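PDB 6E1R: tailspike protein from Acinetobacter phage vB_ApiP_P1, which probably binds and degrades the capsular polysaccharide of its Acinetobacter host, as phage tailspikes with hydrolase activity do. Local coordinates for residues Leu117-Thr122 / Ile150-Val155; Arg246-Asn251 / Glu268-Gly273; Ala280-Gln285 / Gly305-Ala310; Tyr355-Phe360 / Val382-Asn387; Arg441-Gly446 / Ala531-Ser536. One frame throughout, in Å; residues are numbered along the deposited sequence.

How the contacts relate
Read from the N terminus, the five contacts follow one another in series, and none encloses or crosses the next. Contact 1 closes a 27-residue loop early in the parallel beta-helix, near helix 94-106. Contacts 2, 3 and 4 close loops of 16, 19 and 21 residues further along: contact 2 joins a loop to a corner, contact 3 pairs two regular strands, and contact 4 pairs strands through a bulge. N249 of contact 2 packs on Y307 of a second subunit, a residue of that subunit's contact 3. Contact 5 closes the longer loop of 84 residues and joins the two sheets of the C-terminal domain, its centre about 45 Å from that of contact 4.

Contact 1: residues Leu117-Thr122 / Ile150-Val155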
# COMPACT_ATOMS: atom_id res chain seq x y z
N LEU A 117 -2.18 31.96 -19.80
CA LEU A 117 -1.97 31.98 -21.24
C LEU A 117 -3.20 31.46 -21.98
O LEU A 117 -3.96 30.64 -21.46
CB LEU A 117 -0.75 31.15 -21.62
CG LEU A 117 0.58 31.58 -20.98
CD1 LEU A 117 1.72 30.73 -21.50
CD2 LEU A 117 0.84 33.05 -21.23
N ARG A 118 -3.37 31.94 -23.21
CA ARG A 118 -4.43 31.48 -24.10
C ARG A 118 -3.79 31.18 -25.45
O ARG A 118 -3.13 32.05 -26.04
CB ARG A 118 -5.52 32.54 -24.25
CG ARG A 118 -6.18 32.93 -22.93
CD ARG A 118 -7.29 33.95 -23.12
NE ARG A 118 -8.48 33.35 -23.73
CZ ARG A 118 -9.42 32.72 -23.04
NH1 ARG A 118 -9.32 32.59 -21.73
NH2 ARG A 118 -10.47 32.21 -23.67
N VAL A 119 -3.97 29.96 -25.94
CA VAL A 119 -3.28 29.47 -27.12
C VAL A 119 -4.29 28.90 -28.11
O VAL A 119 -5.27 28.26 -27.71
CB VAL A 119 -2.20 28.42 -26.76
CG1 VAL A 119 -1.11 29.05 -25.90
CG2 VAL A 119 -2.82 27.23 -26.05
N ASN A 120 -4.04 29.13 -29.40
CA ASN A 120 -4.85 28.55 -30.46
C ASN A 120 -4.05 27.62 -31.35
O ASN A 120 -4.60 27.04 -32.28
CB ASN A 120 -5.49 29.65 -31.33
CG ASN A 120 -4.47 30.47 -32.09
OD1 ASN A 120 -3.28 30.46 -31.77
ND2 ASN A 120 -4.93 31.19 -33.10
N THR A 121 -2.75 27.47 -31.08
CA THR A 121 -1.89 26.55 -31.81
C THR A 121 -1.11 25.70 -30.82
O THR A 121 -0.71 26.18 -29.76
CB THR A 121 -0.92 27.33 -32.72
OG1 THR A 121 -1.67 28.12 -33.65
CG2 THR A 121 -0.00 26.38 -33.49
N THR A 122 -0.92 24.43 -31.16
CA THR A 122 -0.28 23.50 -30.25
C THR A 122 1.19 23.85 -30.04
O THR A 122 1.80 24.58 -30.83
CB THR A 122 -0.40 22.06 -30.77
OG1 THR A 122 0.07 21.15 -29.76
CG2 THR A 122 0.43 21.88 -32.03
N ILE A 150 -7.63 22.02 -30.23
CA ILE A 150 -6.26 21.54 -30.43
C ILE A 150 -5.66 21.17 -29.09
O ILE A 150 -6.01 21.74 -28.04
CB ILE A 150 -5.38 22.60 -31.12
CG1 ILE A 150 -5.52 23.96 -30.43
CG2 ILE A 150 -5.72 22.71 -32.60
CD1 ILE A 150 -4.41 24.27 -29.44
N PRO A 151 -4.74 20.21 -29.09
CA PRO A 151 -4.01 19.90 -27.85
C PRO A 151 -3.11 21.05 -27.46
O PRO A 151 -2.40 21.62 -28.29
CB PRO A 151 -3.20 18.65 -28.23
CG PRO A 151 -3.06 18.72 -29.71
CD PRO A 151 -4.35 19.33 -30.20
N ILE A 152 -3.15 21.41 -26.17
CA ILE A 152 -2.29 22.48 -25.67
C ILE A 152 -0.82 22.12 -25.86
O ILE A 152 -0.01 22.93 -26.33
CB ILE A 152 -2.61 22.78 -24.19
CG1 ILE A 152 -4.01 23.38 -24.06
CG2 ILE A 152 -1.56 23.70 -23.59
CD1 ILE A 152 -4.41 23.68 -22.64
N PHE A 153 -0.46 20.88 -25.52
CA PHE A 153 0.87 20.35 -25.77
C PHE A 153 0.76 19.12 -26.65
O PHE A 153 -0.19 18.33 -26.53
CB PHE A 153 1.59 19.99 -24.46
CG PHE A 153 2.05 21.19 -23.68
CD1 PHE A 153 3.21 21.86 -24.03
CD2 PHE A 153 1.32 21.65 -22.59
CE1 PHE A 153 3.64 22.96 -23.31
CE2 PHE A 153 1.75 22.75 -21.87
CZ PHE A 153 2.91 23.41 -22.23
N THR A 154 1.72 18.96 -27.55
CA THR A 154 1.77 17.83 -28.48
C THR A 154 2.99 16.98 -28.16
O THR A 154 4.12 17.45 -28.26
CB THR A 154 1.81 18.31 -29.93
OG1 THR A 154 0.53 18.86 -30.29
CG2 THR A 154 2.14 17.16 -30.86
N VAL A 155 2.75 15.73 -27.76
CA VAL A 155 3.83 14.80 -27.45
C VAL A 155 4.45 14.32 -28.75
O VAL A 155 3.74 13.87 -29.66
CB VAL A 155 3.31 13.63 -26.60
CG1 VAL A 155 4.44 12.69 -26.25
CG2 VAL A 155 2.63 14.15 -25.34
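I150 and V119 supply the apolar part of this contact. The side chain of I150 reaches the backbone of N120 and T121: with CG1 set between the backbone N and the carbonyl carbon (chi1 49°), CG1 comes 3.7 Å from N120 O, and CD1 lies 3.9 Å from T121 C. V119 CG2 faces I152 CG2 at 4.5 Å, a loose touch, while I152 packs on I144 and A146 of strand 142-146. The polar part gathers round T122. Its OG1, anti to the backbone N (chi1 -172°), stands 2.9 Å from P151 O, but this bond is not settled because the hydroxyl of T154 lies close by. The T122 and T154 side chains cross at about a right angle. A CA-H...O contact adds T122 CA to P151 O at 3.4 Å. Outside the two segments, D92 OD2 and S94 OG accept from N120 N. Such packing of the loop after one strand against the corner of a later coil is characteristic of the parallel beta-helix of phage tailspikes.

Contact 2: residues Arg246-Asn251 / Glu268-Gly273; sequences REPNAN and EWDSYG
The loop 246-251 passes the corner at S271 and Y272, which follows strand 267-270, P248 CA and G273 CA lying 4.6 Å apart. This is a turn between faces of the parallel beta-helix: S271 and Y272 have positive phi, and G273 N bonds back to D270 O. No hydrogen bond links the two segments. Instead the P248 ring packs against the bend, with CD 3.3 Å from D270 O and CG 4.1 Å from W269 CB. The extended chain of E247 passes the S271 carbonyl, CG and CD each 3.4 Å from S271 O, while OE2 accepts from G244 N. Having no side chain, G273 lets its CA come 3.1 Å from P248 O, a CA-H...O contact; W276 NE1 donates to the same oxygen. N249 OD1, which accepts from T274 N, touches G273 CA, and the N249 side chain lies about 4 Å from a bound sodium ion. W269, stacked on W276, sends NE1 to G273 O at 3.1 Å, from 51° above the carbonyl plane.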
# COMPACT_ATOMS: atom_id res chain seq x y z
N ARG A 246 5.01 0.34 -27.80
CA ARG A 246 4.66 1.58 -27.10
C ARG A 246 3.38 1.31 -26.31
O ARG A 246 2.28 1.52 -26.81
CB ARG A 246 4.50 2.72 -28.10
CG ARG A 246 5.84 3.18 -28.63
CD ARG A 246 5.71 4.14 -29.80
NE ARG A 246 6.86 4.05 -30.70
CZ ARG A 246 8.12 4.35 -30.38
NH1 ARG A 246 8.42 4.77 -29.16
NH2 ARG A 246 9.08 4.22 -31.29
N GLU A 247 3.55 0.86 -25.06
CA GLU A 247 2.42 0.53 -24.21
C GLU A 247 2.34 1.48 -23.02
O GLU A 247 3.37 1.84 -22.44
CB GLU A 247 2.54 -0.91 -23.70
CG GLU A 247 2.64 -1.95 -24.81
CD GLU A 247 2.92 -3.34 -24.29
OE1 GLU A 247 3.15 -3.49 -23.07
OE2 GLU A 247 2.93 -4.29 -25.11
N PRO A 248 1.14 1.91 -22.63
CA PRO A 248 1.01 2.81 -21.47
C PRO A 248 1.29 2.10 -20.15
O PRO A 248 0.42 1.38 -19.64
CB PRO A 248 -0.44 3.30 -21.55
CG PRO A 248 -0.97 2.81 -22.88
CD PRO A 248 -0.16 1.61 -23.25
N ASN A 249 2.47 2.31 -19.58
CA ASN A 249 2.92 1.57 -18.41
C ASN A 249 3.27 2.51 -17.26
O ASN A 249 3.54 3.69 -17.46
CB ASN A 249 4.15 0.71 -18.75
CG ASN A 249 3.93 -0.19 -19.94
OD1 ASN A 249 2.80 -0.61 -20.22
ND2 ASN A 249 5.00 -0.51 -20.65
N ALA A 250 3.25 1.95 -16.05
CA ALA A 250 3.87 2.56 -14.87
C ALA A 250 3.33 3.96 -14.59
O ALA A 250 4.08 4.94 -14.50
CB ALA A 250 5.39 2.58 -15.02
N ASN A 251 2.02 4.05 -14.42
CA ASN A 251 1.35 5.32 -14.13
C ASN A 251 0.67 5.22 -12.77
O ASN A 251 -0.27 4.44 -12.60
CB ASN A 251 0.36 5.66 -15.24
CG ASN A 251 1.05 5.86 -16.58
OD1 ASN A 251 2.12 6.47 -16.66
ND2 ASN A 251 0.46 5.31 -17.64
N GLU A 268 -8.88 5.46 -19.47
CA GLU A 268 -8.84 4.44 -20.51
C GLU A 268 -7.42 4.28 -21.02
O GLU A 268 -6.73 5.27 -21.26
CB GLU A 268 -9.78 4.79 -21.67
CG GLU A 268 -9.74 3.80 -22.82
CD GLU A 268 -10.69 4.17 -23.94
OE1 GLU A 268 -11.10 5.35 -24.01
OE2 GLU A 268 -11.02 3.28 -24.76
N TRP A 269 -7.00 3.03 -21.17
CA TRP A 269 -5.73 2.72 -21.83
C TRP A 269 -5.82 1.32 -22.42
O TRP A 269 -6.59 0.48 -21.95
CB TRP A 269 -4.54 2.83 -20.87
CG TRP A 269 -4.39 1.69 -19.91
CD1 TRP A 269 -3.66 0.55 -20.10
CD2 TRP A 269 -4.93 1.59 -18.58
NE1 TRP A 269 -3.74 -0.26 -18.99
CE2 TRP A 269 -4.52 0.36 -18.05
CE3 TRP A 269 -5.75 2.43 -17.81
CZ2 TRP A 269 -4.88 -0.06 -16.77
CZ3 TRP A 269 -6.11 2.01 -16.54
CH2 TRP A 269 -5.68 0.78 -16.03
N ASP A 270 -5.03 1.09 -23.47
CA ASP A 270 -5.10 -0.16 -24.22
C ASP A 270 -3.69 -0.75 -24.33
O ASP A 270 -2.79 -0.44 -23.54
CB ASP A 270 -5.74 0.08 -25.60
CG ASP A 270 -4.97 1.10 -26.43
OD1 ASP A 270 -3.93 1.61 -25.97
OD2 ASP A 270 -5.42 1.39 -27.56
N SER A 271 -3.51 -1.63 -25.32
CA SER A 271 -2.23 -2.25 -25.64
C SER A 271 -1.67 -3.07 -24.48
O SER A 271 -0.46 -3.31 -24.42
CB SER A 271 -1.20 -1.21 -26.09
OG SER A 271 -1.68 -0.47 -27.20
N TYR A 272 -2.54 -3.52 -23.58
CA TYR A 272 -2.14 -4.32 -22.42
C TYR A 272 -1.13 -3.56 -21.56
O TYR A 272 -0.14 -4.12 -21.09
CB TYR A 272 -1.60 -5.69 -22.84
CG TYR A 272 -2.57 -6.47 -23.68
CD1 TYR A 272 -2.55 -6.39 -25.07
CD2 TYR A 272 -3.52 -7.30 -23.09
CE1 TYR A 272 -3.45 -7.10 -25.84
CE2 TYR A 272 -4.42 -8.02 -23.86
CZ TYR A 272 -4.38 -7.91 -25.23
OH TYR A 272 -5.27 -8.62 -26.00
N GLY A 273 -1.38 -2.27 -21.35
CA GLY A 273 -0.51 -1.48 -20.52
C GLY A 273 -0.51 -1.96 -19.08
O GLY A 273 -1.52 -2.43 -18.56

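Contact 3: residues Ala280-Gln285 / Gly305-Ala310; sequences ACDLEQ and GGYIEA
L283 O is gripped from several directions: E309 N donates to it at 3.1 Å, I308 CA brings a CA-H...O contact, and N311 ND2 adds a weak bond. The pattern is that of parallel strands in adjacent coils of the beta-helix; strands 281-284 and 306-309 run 9° apart. Y307 N donates to C281 O at 2.9 Å and L283 N to Y307 O. Near C281 and G305 a water accepts from C281 N at 3.0 Å and donates to G305 O. Y307 OH bonds to T274 of a third subunit. Two of the paired positions match in kind: L283 with I308 and E284 with E309. L283 and I308 share one face, L283 CB 4.4 Å from I308 CG1. D282, E284, Y307 and E309 share the other, where D282 OD1 lies 3.4 Å from Y307 CB. The extended chains of E284 and E309 run side by side and point the same way, CG in each lying between the backbone N and the carbonyl carbon, and OE1 of E284 comes 3.5 Å from OE2 of E309. If both are ionised, E284 and E309 would repel each other, a cost probably eased by the salt bridge from R259 to E284 OE2.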
# COMPACT_ATOMS: atom_id res chain seq x y z
N ALA A 280 -5.08 6.30 -2.49
CA ALA A 280 -5.93 7.27 -1.80
C ALA A 280 -6.59 8.25 -2.77
O ALA A 280 -6.78 9.43 -2.47
CB ALA A 280 -5.14 8.03 -0.73
N CYS A 281 -6.97 7.75 -3.94
CA CYS A 281 -7.62 8.58 -4.94
C CYS A 281 -9.12 8.68 -4.67
O CYS A 281 -9.69 7.91 -3.89
CB CYS A 281 -7.35 8.05 -6.34
SG CYS A 281 -5.62 8.16 -6.85
N ASP A 282 -9.76 9.63 -5.34
CA ASP A 282 -11.17 9.93 -5.13
C ASP A 282 -11.88 9.90 -6.47
O ASP A 282 -11.68 10.79 -7.31
CB ASP A 282 -11.34 11.30 -4.45
CG ASP A 282 -12.77 11.61 -4.10
OD1 ASP A 282 -13.62 10.70 -4.16
OD2 ASP A 282 -13.05 12.78 -3.77
N LEU A 283 -12.71 8.88 -6.68
CA LEU A 283 -13.50 8.72 -7.91
C LEU A 283 -14.97 8.78 -7.52
O LEU A 283 -15.56 7.77 -7.14
CB LEU A 283 -13.16 7.40 -8.63
CG LEU A 283 -11.80 7.23 -9.30
CD1 LEU A 283 -10.68 7.03 -8.29
CD2 LEU A 283 -11.85 6.07 -10.29
N GLU A 284 -15.56 9.97 -7.62
CA GLU A 284 -16.94 10.16 -7.18
C GLU A 284 -17.66 11.13 -8.09
O GLU A 284 -17.05 11.91 -8.82
CB GLU A 284 -17.02 10.64 -5.72
CG GLU A 284 -16.43 12.02 -5.48
CD GLU A 284 -16.68 12.51 -4.07
OE1 GLU A 284 -17.83 12.40 -3.60
OE2 GLU A 284 -15.73 13.00 -3.42
N GLN A 285 -19.00 11.06 -8.05
CA GLN A 285 -19.89 12.00 -8.72
C GLN A 285 -19.71 11.99 -10.24
O GLN A 285 -19.91 13.00 -10.91
CB GLN A 285 -19.70 13.42 -8.17
CG GLN A 285 -20.01 13.55 -6.69
CD GLN A 285 -19.79 14.95 -6.17
OE1 GLN A 285 -19.55 15.88 -6.93
NE2 GLN A 285 -19.89 15.11 -4.85
N GLY A 305 -6.52 2.52 -0.57
CA GLY A 305 -7.22 3.61 0.07
C GLY A 305 -7.92 4.53 -0.91
O GLY A 305 -7.55 4.57 -2.09
N GLY A 306 -8.96 5.24 -0.46
CA GLY A 306 -9.61 6.22 -1.29
C GLY A 306 -11.11 6.02 -1.31
O GLY A 306 -11.68 5.29 -0.49
N TYR A 307 -11.76 6.66 -2.29
CA TYR A 307 -13.21 6.64 -2.43
C TYR A 307 -13.59 6.25 -3.85
O TYR A 307 -12.98 6.72 -4.82
CB TYR A 307 -13.84 8.00 -2.10
CG TYR A 307 -13.69 8.44 -0.67
CD1 TYR A 307 -12.49 8.96 -0.21
CD2 TYR A 307 -14.75 8.36 0.22
CE1 TYR A 307 -12.35 9.38 1.10
CE2 TYR A 307 -14.62 8.78 1.53
CZ TYR A 307 -13.42 9.28 1.96
OH TYR A 307 -13.27 9.70 3.27
N ILE A 308 -14.60 5.40 -3.97
CA ILE A 308 -15.29 5.16 -5.23
C ILE A 308 -16.78 5.16 -4.93
O ILE A 308 -17.34 4.13 -4.53
CB ILE A 308 -14.85 3.83 -5.89
CG1 ILE A 308 -13.33 3.79 -6.08
CG2 ILE A 308 -15.55 3.65 -7.23
CD1 ILE A 308 -12.83 2.51 -6.71
N GLU A 309 -17.42 6.31 -5.09
CA GLU A 309 -18.80 6.47 -4.62
C GLU A 309 -19.54 7.43 -5.54
O GLU A 309 -18.97 8.01 -6.46
CB GLU A 309 -18.83 6.96 -3.17
CG GLU A 309 -18.12 8.28 -2.93
CD GLU A 309 -18.24 8.74 -1.49
OE1 GLU A 309 -18.68 7.93 -0.64
OE2 GLU A 309 -17.91 9.91 -1.20
N ALA A 310 -20.85 7.56 -5.29
CA ALA A 310 -21.70 8.55 -5.94
C ALA A 310 -21.68 8.43 -7.46
O ALA A 310 -21.78 9.43 -8.17
CB ALA A 310 -21.31 9.97 -5.51
O HOH W 1 -7.38 4.86 -4.67

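Contact 4: residues Tyr355-Phe360 / Val382-Asn387; sequences YPKYIF and VALIEN
A beta bulge interrupts this parallel strand pair of the beta-helix: Y358 pairs with I385, but I359 pairs with N387, so one residue of the second strand is extra. Its mark is Y358 O, which accepts two N-H groups, from E386 N at 2.7 Å and weakly from N387 N at 3.3 Å. Before the bulge Y358 N bonds to L384 O at 2.8 Å; that oxygen also lies in the plane of the Y358 ring, at the edge, 3.6 Å from CD1. After it F360 N bonds to N387 O. K357 bends at chi2 (-59°), which turns CD toward the carbonyl of A383, and NZ then donates to A383 O at 2.8 Å and to N354 O. The extra residue, E386, directs its CB against I359 CG1, 3.8 Å away, the side chains crossing at an oblique angle. Strand 357-361 is flanked on its other edge by strand 331-338, and F360 stacks on F334. N387 packs on strand 415-420, while I389 of a second subunit packs on I359 and E386.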
# COMPACT_ATOMS: atom_id res chain seq x y z
N TYR A 355 -10.37 -14.41 -15.45
CA TYR A 355 -9.54 -13.29 -15.05
C TYR A 355 -10.21 -11.96 -15.37
O TYR A 355 -10.95 -11.86 -16.36
CB TYR A 355 -8.18 -13.36 -15.75
CG TYR A 355 -7.55 -14.73 -15.68
CD1 TYR A 355 -7.17 -15.28 -14.47
CD2 TYR A 355 -7.36 -15.49 -16.83
CE1 TYR A 355 -6.60 -16.54 -14.40
CE2 TYR A 355 -6.79 -16.75 -16.77
CZ TYR A 355 -6.42 -17.27 -15.55
OH TYR A 355 -5.85 -18.52 -15.48
N PRO A 356 -9.99 -10.92 -14.54
CA PRO A 356 -9.15 -10.94 -13.34
C PRO A 356 -9.84 -11.47 -12.09
O PRO A 356 -11.07 -11.56 -12.04
CB PRO A 356 -8.81 -9.46 -13.15
CG PRO A 356 -9.99 -8.74 -13.69
CD PRO A 356 -10.44 -9.56 -14.87
N LYS A 357 -9.04 -11.83 -11.09
CA LYS A 357 -9.56 -12.10 -9.76
C LYS A 357 -9.64 -10.80 -8.97
O LYS A 357 -8.99 -9.81 -9.29
CB LYS A 357 -8.67 -13.11 -9.02
CG LYS A 357 -8.39 -14.39 -9.79
CD LYS A 357 -9.68 -15.12 -10.14
CE LYS A 357 -9.39 -16.47 -10.79
NZ LYS A 357 -10.63 -17.12 -11.29
N TYR A 358 -10.46 -10.82 -7.92
CA TYR A 358 -10.73 -9.61 -7.14
C TYR A 358 -10.44 -9.84 -5.67
O TYR A 358 -10.69 -10.93 -5.13
CB TYR A 358 -12.19 -9.17 -7.32
CG TYR A 358 -12.50 -8.68 -8.72
CD1 TYR A 358 -12.82 -9.57 -9.73
CD2 TYR A 358 -12.46 -7.32 -9.02
CE1 TYR A 358 -13.10 -9.12 -11.01
CE2 TYR A 358 -12.74 -6.87 -10.30
CZ TYR A 358 -13.06 -7.77 -11.29
OH TYR A 358 -13.33 -7.32 -12.56
N ILE A 359 -9.89 -8.82 -5.03
CA ILE A 359 -9.70 -8.79 -3.58
C ILE A 359 -10.38 -7.54 -3.05
O ILE A 359 -10.07 -6.42 -3.47
CB ILE A 359 -8.21 -8.81 -3.20
CG1 ILE A 359 -7.61 -10.20 -3.45
CG2 ILE A 359 -8.03 -8.41 -1.74
CD1 ILE A 359 -6.15 -10.31 -3.07
N PHE A 360 -11.32 -7.73 -2.12
CA PHE A 360 -11.98 -6.64 -1.41
C PHE A 360 -11.56 -6.75 0.05
O PHE A 360 -12.04 -7.61 0.78
CB PHE A 360 -13.50 -6.72 -1.57
CG PHE A 360 -13.98 -6.42 -2.97
CD1 PHE A 360 -13.98 -7.40 -3.94
CD2 PHE A 360 -14.44 -5.16 -3.29
CE1 PHE A 360 -14.42 -7.12 -5.23
CE2 PHE A 360 -14.88 -4.87 -4.57
CZ PHE A 360 -14.87 -5.86 -5.54
N VAL A 382 -18.14 -16.32 -7.21
CA VAL A 382 -17.13 -16.51 -6.19
C VAL A 382 -15.83 -17.05 -6.78
O VAL A 382 -14.76 -16.89 -6.17
CB VAL A 382 -17.67 -17.43 -5.08
CG1 VAL A 382 -16.73 -17.46 -3.88
CG2 VAL A 382 -19.06 -16.99 -4.66
N ALA A 383 -15.88 -17.67 -7.96
CA ALA A 383 -14.66 -18.12 -8.61
C ALA A 383 -13.75 -16.96 -9.00
O ALA A 383 -12.56 -17.18 -9.25
CB ALA A 383 -15.00 -18.95 -9.85
N LEU A 384 -14.29 -15.75 -9.06
CA LEU A 384 -13.50 -14.56 -9.36
C LEU A 384 -13.04 -13.83 -8.10
O LEU A 384 -12.34 -12.82 -8.21
CB LEU A 384 -14.31 -13.60 -10.24
CG LEU A 384 -14.83 -14.16 -11.56
CD1 LEU A 384 -15.65 -13.10 -12.29
CD2 LEU A 384 -13.69 -14.66 -12.42
N ILE A 385 -13.43 -14.31 -6.92
CA ILE A 385 -13.11 -13.65 -5.66
C ILE A 385 -11.86 -14.33 -5.12
O ILE A 385 -11.91 -15.46 -4.61
CB ILE A 385 -14.27 -13.72 -4.67
CG1 ILE A 385 -15.51 -13.04 -5.25
CG2 ILE A 385 -13.88 -13.08 -3.35
CD1 ILE A 385 -15.28 -11.62 -5.69
N GLU A 386 -10.71 -13.65 -5.23
CA GLU A 386 -9.49 -14.19 -4.65
C GLU A 386 -9.49 -14.08 -3.13
O GLU A 386 -8.95 -14.96 -2.45
CB GLU A 386 -8.27 -13.46 -5.23
CG GLU A 386 -6.93 -14.06 -4.81
CD GLU A 386 -6.72 -15.46 -5.36
OE1 GLU A 386 -7.26 -15.77 -6.45
OE2 GLU A 386 -6.03 -16.26 -4.70
N ASN A 387 -10.10 -13.03 -2.59
CA ASN A 387 -10.24 -12.87 -1.15
C ASN A 387 -11.24 -11.76 -0.87
O ASN A 387 -11.33 -10.78 -1.62
CB ASN A 387 -8.89 -12.56 -0.48
CG ASN A 387 -8.86 -12.97 0.98
OD1 ASN A 387 -8.80 -12.13 1.87
ND2 ASN A 387 -8.90 -14.28 1.23

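Contact 5: residues Arg441-Gly446 / Ala531-Ser536; sequences RDFTVG and ATAVGS
F443 meets A531 edge-on: A531 O lies in the plane of the ring, 3.2 Å from CE2, and A531 CB touches CZ at 4.0 Å. Its CG lies anti to the carbonyl carbon (chi1 -69°), and the ring beyond it meets strand 528-533, where CD2 also comes 4.0 Å from A533 CB. That methyl is shared, for T444 O approaches it to 3.6 Å from the following turn. Further out, T532 CG2 lies 3.6 Å from G446 O, and V445 CG1 rests 3.5 Å from G535 O. No direct hydrogen bond crosses the contact, but a water joins the two turns, accepting from G446 N at 3.0 Å and donating to G535 O at 2.6 Å. The strands belong to opposite sheets of a C-terminal antiparallel beta sandwich: within this chain 435-443 lies at the edge of one, 528-533 in the other. Both segments carry the chain across from sheet to sheet at the same end, 441-446 leading to strand 448-455 and 531-536 to strand 539-548, with G446 and G535 both at positive phi in the turns. Around this first shell, F519 brings its ring to F443 at about 40° between planes, and V449 and M543 pack beside it. S447 OG accepts from T444 N, and T532 OG1 and S448 OG are hydrogen-bonded.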
# COMPACT_ATOMS: atom_id res chain seq x y z
N ARG A 441 -25.78 -43.77 -13.68
CA ARG A 441 -25.47 -45.18 -13.49
C ARG A 441 -26.70 -46.00 -13.85
O ARG A 441 -27.60 -46.18 -13.04
CB ARG A 441 -25.01 -45.45 -12.06
CG ARG A 441 -23.83 -44.59 -11.60
CD ARG A 441 -22.55 -44.91 -12.38
NE ARG A 441 -22.51 -44.24 -13.68
CZ ARG A 441 -21.56 -44.44 -14.59
NH1 ARG A 441 -20.57 -45.30 -14.35
NH2 ARG A 441 -21.60 -43.79 -15.74
N ASP A 442 -26.74 -46.48 -15.09
CA ASP A 442 -27.91 -47.17 -15.63
C ASP A 442 -27.74 -48.67 -15.45
O ASP A 442 -26.74 -49.25 -15.90
CB ASP A 442 -28.11 -46.81 -17.10
CG ASP A 442 -28.15 -45.31 -17.33
OD1 ASP A 442 -28.68 -44.59 -16.46
OD2 ASP A 442 -27.65 -44.85 -18.38
N PHE A 443 -28.71 -49.30 -14.80
CA PHE A 443 -28.65 -50.71 -14.46
C PHE A 443 -29.80 -51.47 -15.12
O PHE A 443 -30.89 -50.93 -15.32
CB PHE A 443 -28.72 -50.94 -12.95
CG PHE A 443 -27.51 -50.47 -12.20
CD1 PHE A 443 -27.40 -49.15 -11.79
CD2 PHE A 443 -26.48 -51.34 -11.90
CE1 PHE A 443 -26.29 -48.71 -11.10
CE2 PHE A 443 -25.36 -50.91 -11.21
CZ PHE A 443 -25.27 -49.59 -10.81
N THR A 444 -29.53 -52.73 -15.45
CA THR A 444 -30.55 -53.73 -15.67
C THR A 444 -30.49 -54.74 -14.52
O THR A 444 -29.61 -54.68 -13.66
CB THR A 444 -30.38 -54.43 -17.02
OG1 THR A 444 -29.12 -55.12 -17.06
CG2 THR A 444 -30.43 -53.41 -18.15
N VAL A 445 -31.45 -55.66 -14.50
CA VAL A 445 -31.54 -56.63 -13.42
C VAL A 445 -30.25 -57.43 -13.33
O VAL A 445 -29.92 -58.21 -14.23
CB VAL A 445 -32.75 -57.56 -13.60
CG1 VAL A 445 -32.77 -58.62 -12.51
CG2 VAL A 445 -34.04 -56.75 -13.57
N GLY A 446 -29.50 -57.22 -12.24
CA GLY A 446 -28.27 -57.94 -12.01
C GLY A 446 -27.04 -57.40 -12.72
O GLY A 446 -25.99 -58.04 -12.66
N ALA A 531 -20.59 -51.50 -8.79
CA ALA A 531 -21.87 -51.75 -8.15
C ALA A 531 -22.69 -52.71 -9.00
O ALA A 531 -22.82 -52.50 -10.22
CB ALA A 531 -22.65 -50.44 -7.93
N THR A 532 -23.23 -53.75 -8.38
CA THR A 532 -24.05 -54.74 -9.06
C THR A 532 -25.47 -54.68 -8.51
O THR A 532 -25.67 -54.77 -7.29
CB THR A 532 -23.47 -56.15 -8.88
OG1 THR A 532 -22.13 -56.17 -9.36
CG2 THR A 532 -24.30 -57.16 -9.65
N ALA A 533 -26.45 -54.54 -9.41
CA ALA A 533 -27.84 -54.40 -8.99
C ALA A 533 -28.31 -55.66 -8.26
O ALA A 533 -27.96 -56.78 -8.62
CB ALA A 533 -28.73 -54.13 -10.20
N VAL A 534 -29.12 -55.45 -7.22
CA VAL A 534 -29.60 -56.52 -6.36
C VAL A 534 -31.11 -56.65 -6.53
O VAL A 534 -31.83 -55.64 -6.50
CB VAL A 534 -29.23 -56.26 -4.89
CG1 VAL A 534 -29.86 -57.30 -3.98
CG2 VAL A 534 -27.72 -56.25 -4.72
N GLY A 535 -31.58 -57.88 -6.69
CA GLY A 535 -33.02 -58.11 -6.75
C GLY A 535 -33.62 -57.54 -8.02
O GLY A 535 -33.16 -57.83 -9.13
N SER A 536 -34.66 -56.72 -7.86
CA SER A 536 -35.37 -56.13 -8.99
C SER A 536 -34.80 -54.78 -9.40
O SER A 536 -35.36 -54.15 -10.30
CB SER A 536 -36.85 -55.98 -8.65
OG SER A 536 -37.42 -57.22 -8.26
O HOH W 2 -31.28 -56.27 -10.05